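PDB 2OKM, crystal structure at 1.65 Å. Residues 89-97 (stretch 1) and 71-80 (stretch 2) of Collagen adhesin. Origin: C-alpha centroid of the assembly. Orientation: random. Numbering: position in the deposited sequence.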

# COMPACT_ATOMS: atom_id res chain seq x y z
N ASN A 89 -3.57 8.36 -3.81
CA ASN A 89 -2.21 8.34 -4.33
C ASN A 89 -1.34 8.38 -3.08
O ASN A 89 -1.52 9.23 -2.21
CB ASN A 89 -1.93 9.55 -5.22
CG ASN A 89 -2.76 9.55 -6.48
OD1 ASN A 89 -3.07 8.50 -7.03
ND2 ASN A 89 -3.11 10.74 -6.96
N LEU A 90 -0.39 7.46 -2.99
CA LEU A 90 0.50 7.40 -1.84
C LEU A 90 1.95 7.48 -2.29
O LEU A 90 2.39 6.70 -3.14
CB LEU A 90 0.25 6.10 -1.07
CG LEU A 90 1.12 5.81 0.16
CD1 LEU A 90 0.99 6.93 1.18
CD2 LEU A 90 0.69 4.48 0.77
N ARG A 91 2.68 8.43 -1.72
CA ARG A 91 4.08 8.63 -2.06
C ARG A 91 4.99 8.43 -0.85
O ARG A 91 4.65 8.85 0.26
CB ARG A 91 4.28 10.03 -2.62
CG ARG A 91 5.72 10.42 -2.82
CD ARG A 91 5.81 11.81 -3.45
NE ARG A 91 5.07 11.93 -4.70
CZ ARG A 91 5.63 11.96 -5.91
NH1 ARG A 91 6.95 11.86 -6.01
NH2 ARG A 91 4.90 12.12 -7.01
N PHE A 92 6.12 7.77 -1.07
CA PHE A 92 7.13 7.54 -0.03
C PHE A 92 8.34 8.34 -0.49
O PHE A 92 8.85 8.11 -1.59
CB PHE A 92 7.51 6.06 0.04
CG PHE A 92 6.37 5.15 0.38
CD1 PHE A 92 6.16 4.74 1.70
CD2 PHE A 92 5.51 4.70 -0.61
CE1 PHE A 92 5.10 3.90 2.02
CE2 PHE A 92 4.44 3.85 -0.30
CZ PHE A 92 4.24 3.45 1.02
N TYR A 93 8.79 9.28 0.33
CA TYR A 93 9.94 10.09 -0.04
C TYR A 93 11.23 9.26 -0.07
O TYR A 93 11.44 8.38 0.76
CB TYR A 93 10.09 11.28 0.91
CG TYR A 93 8.88 12.19 0.96
CD1 TYR A 93 8.17 12.50 -0.20
CD2 TYR A 93 8.46 12.76 2.16
CE1 TYR A 93 7.06 13.35 -0.16
CE2 TYR A 93 7.36 13.62 2.21
CZ TYR A 93 6.67 13.91 1.04
OH TYR A 93 5.58 14.75 1.08
N ARG A 94 12.07 9.58 -1.04
CA ARG A 94 13.34 8.88 -1.26
C ARG A 94 14.18 8.58 -0.02
O ARG A 94 14.47 7.42 0.28
CB ARG A 94 14.17 9.69 -2.26
CG ARG A 94 15.35 8.95 -2.90
CD ARG A 94 16.52 8.76 -1.95
NE ARG A 94 17.70 8.25 -2.64
CZ ARG A 94 18.64 9.01 -3.19
NH1 ARG A 94 18.55 10.33 -3.14
NH2 ARG A 94 19.68 8.44 -3.80
N ASP A 95 14.59 9.63 0.69
CA ASP A 95 15.46 9.44 1.84
C ASP A 95 15.09 8.38 2.87
O ASP A 95 15.89 7.49 3.16
CB ASP A 95 15.71 10.77 2.56
CG ASP A 95 16.86 11.54 1.96
OD1 ASP A 95 17.38 12.45 2.63
OD2 ASP A 95 17.25 11.22 0.81
N LYS A 96 13.88 8.46 3.43
CA LYS A 96 13.50 7.49 4.43
C LYS A 96 13.05 6.15 3.86
O LYS A 96 12.79 5.20 4.61
CB LYS A 96 12.44 8.08 5.37
CG LYS A 96 13.02 9.18 6.27
CD LYS A 96 12.11 9.56 7.43
CE LYS A 96 12.79 10.60 8.32
NZ LYS A 96 12.03 10.91 9.56
N ALA A 97 12.99 6.05 2.54
CA ALA A 97 12.60 4.80 1.89
C ALA A 97 13.85 3.97 1.56
O ALA A 97 13.75 2.77 1.31
CB ALA A 97 11.80 5.08 0.63
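Stretch 2 71-80: EFEQQGYGKI

How does stretch 2 lie on stretch 1? It comes in as the last turn of a helix, residues 71-74, leaves helical geometry at Gln75, swings through Gly76 at positive phi and Tyr77, and becomes a strand at 78-80. That strand runs beside strand 89-92 in the opposite direction, with 177° between their N-to-C directions and 4.8 Å between the axes at closest approach. Both are extended, so they pair as antiparallel beta strands: Leu90 faces Ile80, Arg91 faces Lys79, and Phe92 faces Gly78. Together the two stretches bury 628 Å² of surface.

What holds the first residues of stretch 1 in register? Asn89 contributes its backbone, its O lying 3.3 Å from Ile80 CA in a CA-H...O contact. Leu90 and Ile80 form a non-hydrogen-bonded pair, with their CA atoms 4.4 Å apart, and their side chains meet where Leu90 CD1 lies 4.0 Å from Ile80 CB. The same methyl, Leu90 CD1, is 3.9 Å from Phe72 CE2, so the helix adds an aromatic ring to the apolar cluster on this side of the sheet. At Arg91 the backbone bonds twice to Lys79: Arg91 N donates to Lys79 O at 2.9 Å, nearly straight at 173°, and Lys79 N donates to Arg91 O at 3.0 Å. The side chains of Arg91 and Lys79 leave on the other face of the sheet, and their ends lead away from the opposing stretch.

What meets Phe92 across the strands? Phe92 and Gly78 are a non-hydrogen-bonded pair with CA atoms 4.3 Å apart, much like Leu90 and Ile80. Gly78 CA also lies 3.1 Å from Arg91 O, and a CB placed ideally on this glycine would clash with that same oxygen; the backbone angles of Gly78 themselves call for glycine. Phe92 points to the same face as Leu90, and its CD1 is 3.6 Å from Phe72 CZ. The two rings are steeply inclined, their planes at 80° and their centroids 5.5 Å apart. Phe92 CA adds a CA-H...O contact to Tyr77 O at 3.4 Å.

What does stretch 1 do once its strand ends? Tyr93 continues the backbone pairing, its N donating to Tyr77 O at 2.8 Å, while its ring covers the glycine: Gly78 CA sits 3.6 Å from the centroid of the Tyr93 ring, over one face. A water bridges the two backbones, donating to Tyr77 O and to Tyr93 O, each at 2.8 Å. Arg94 and Asp95 make no contact with stretch 2 as the chain turns into a weakly bonded helix. Lys96 then points back toward stretch 2 and lays its extended side chain across the Tyr77 ring, with Lys96 CD 3.9 Å from the centroid of that ring. Its tip reaches the residue just past the helix of stretch 2, where Lys96 NZ donates a short 2.6 Å hydrogen bond to Gln75 O.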

# COMPACT_ATOMS: atom_id res chain seq x y z
N GLU A 71 1.28 10.32 11.61
CA GLU A 71 2.67 10.20 12.03
C GLU A 71 3.59 9.97 10.83
O GLU A 71 4.70 10.51 10.76
CB GLU A 71 2.81 9.07 13.06
CG GLU A 71 2.20 9.42 14.42
CD GLU A 71 1.97 8.22 15.33
OE1 GLU A 71 1.63 8.44 16.51
OE2 GLU A 71 2.11 7.07 14.87
N PHE A 72 3.11 9.18 9.87
CA PHE A 72 3.84 8.88 8.64
C PHE A 72 4.18 10.19 7.93
O PHE A 72 5.30 10.40 7.47
CB PHE A 72 2.96 7.99 7.75
CG PHE A 72 3.53 7.71 6.38
CD1 PHE A 72 4.54 6.76 6.21
CD2 PHE A 72 3.03 8.36 5.26
CE1 PHE A 72 5.03 6.47 4.94
CE2 PHE A 72 3.52 8.08 3.98
CZ PHE A 72 4.52 7.14 3.82
N GLU A 73 3.20 11.08 7.86
CA GLU A 73 3.40 12.36 7.20
C GLU A 73 4.19 13.35 8.06
O GLU A 73 5.08 14.03 7.56
CB GLU A 73 2.04 12.96 6.82
CG GLU A 73 1.34 12.15 5.74
CD GLU A 73 -0.01 12.73 5.36
OE1 GLU A 73 -0.47 12.45 4.23
OE2 GLU A 73 -0.61 13.45 6.18
N GLN A 74 3.87 13.40 9.35
CA GLN A 74 4.56 14.32 10.26
C GLN A 74 6.05 14.02 10.35
O GLN A 74 6.87 14.93 10.47
CB GLN A 74 3.92 14.24 11.65
CG GLN A 74 4.36 15.32 12.63
CD GLN A 74 5.79 15.16 13.10
OE1 GLN A 74 6.18 14.11 13.60
NE2 GLN A 74 6.59 16.22 12.95
N GLN A 75 6.41 12.74 10.26
CA GLN A 75 7.80 12.33 10.36
C GLN A 75 8.59 12.37 9.05
O GLN A 75 9.75 11.95 9.01
CB GLN A 75 7.89 10.94 10.99
CG GLN A 75 7.54 10.95 12.47
CD GLN A 75 7.55 9.57 13.10
OE1 GLN A 75 8.46 8.77 12.85
NE2 GLN A 75 6.55 9.28 13.92
N GLY A 76 7.97 12.89 8.00
CA GLY A 76 8.65 13.01 6.72
C GLY A 76 8.86 11.77 5.89
O GLY A 76 9.81 11.71 5.11
N TYR A 77 7.99 10.77 6.04
CA TYR A 77 8.12 9.54 5.26
C TYR A 77 7.43 9.66 3.91
O TYR A 77 7.81 9.00 2.95
CB TYR A 77 7.50 8.35 6.00
CG TYR A 77 8.34 7.78 7.11
CD1 TYR A 77 8.09 8.12 8.44
CD2 TYR A 77 9.38 6.89 6.84
CE1 TYR A 77 8.85 7.57 9.47
CE2 TYR A 77 10.14 6.34 7.87
CZ TYR A 77 9.87 6.69 9.18
OH TYR A 77 10.60 6.14 10.21
N GLY A 78 6.39 10.48 3.84
CA GLY A 78 5.68 10.62 2.59
C GLY A 78 4.37 11.35 2.74
O GLY A 78 4.16 12.09 3.70
N LYS A 79 3.47 11.13 1.79
CA LYS A 79 2.19 11.82 1.80
C LYS A 79 1.12 11.03 1.06
O LYS A 79 1.42 10.32 0.09
CB LYS A 79 2.38 13.19 1.13
CG LYS A 79 1.18 14.12 1.18
CD LYS A 79 1.59 15.50 0.70
CE LYS A 79 0.53 16.54 1.00
NZ LYS A 79 1.04 17.92 0.77
N ILE A 80 -0.12 11.13 1.51
CA ILE A 80 -1.22 10.45 0.85
C ILE A 80 -2.18 11.52 0.35
O ILE A 80 -2.23 12.62 0.90
CB ILE A 80 -1.98 9.49 1.81
CG1 ILE A 80 -2.84 8.52 1.00
CG2 ILE A 80 -2.89 10.29 2.76
CD1 ILE A 80 -3.36 7.35 1.82
O HOH W 1 9.99 7.25 2.93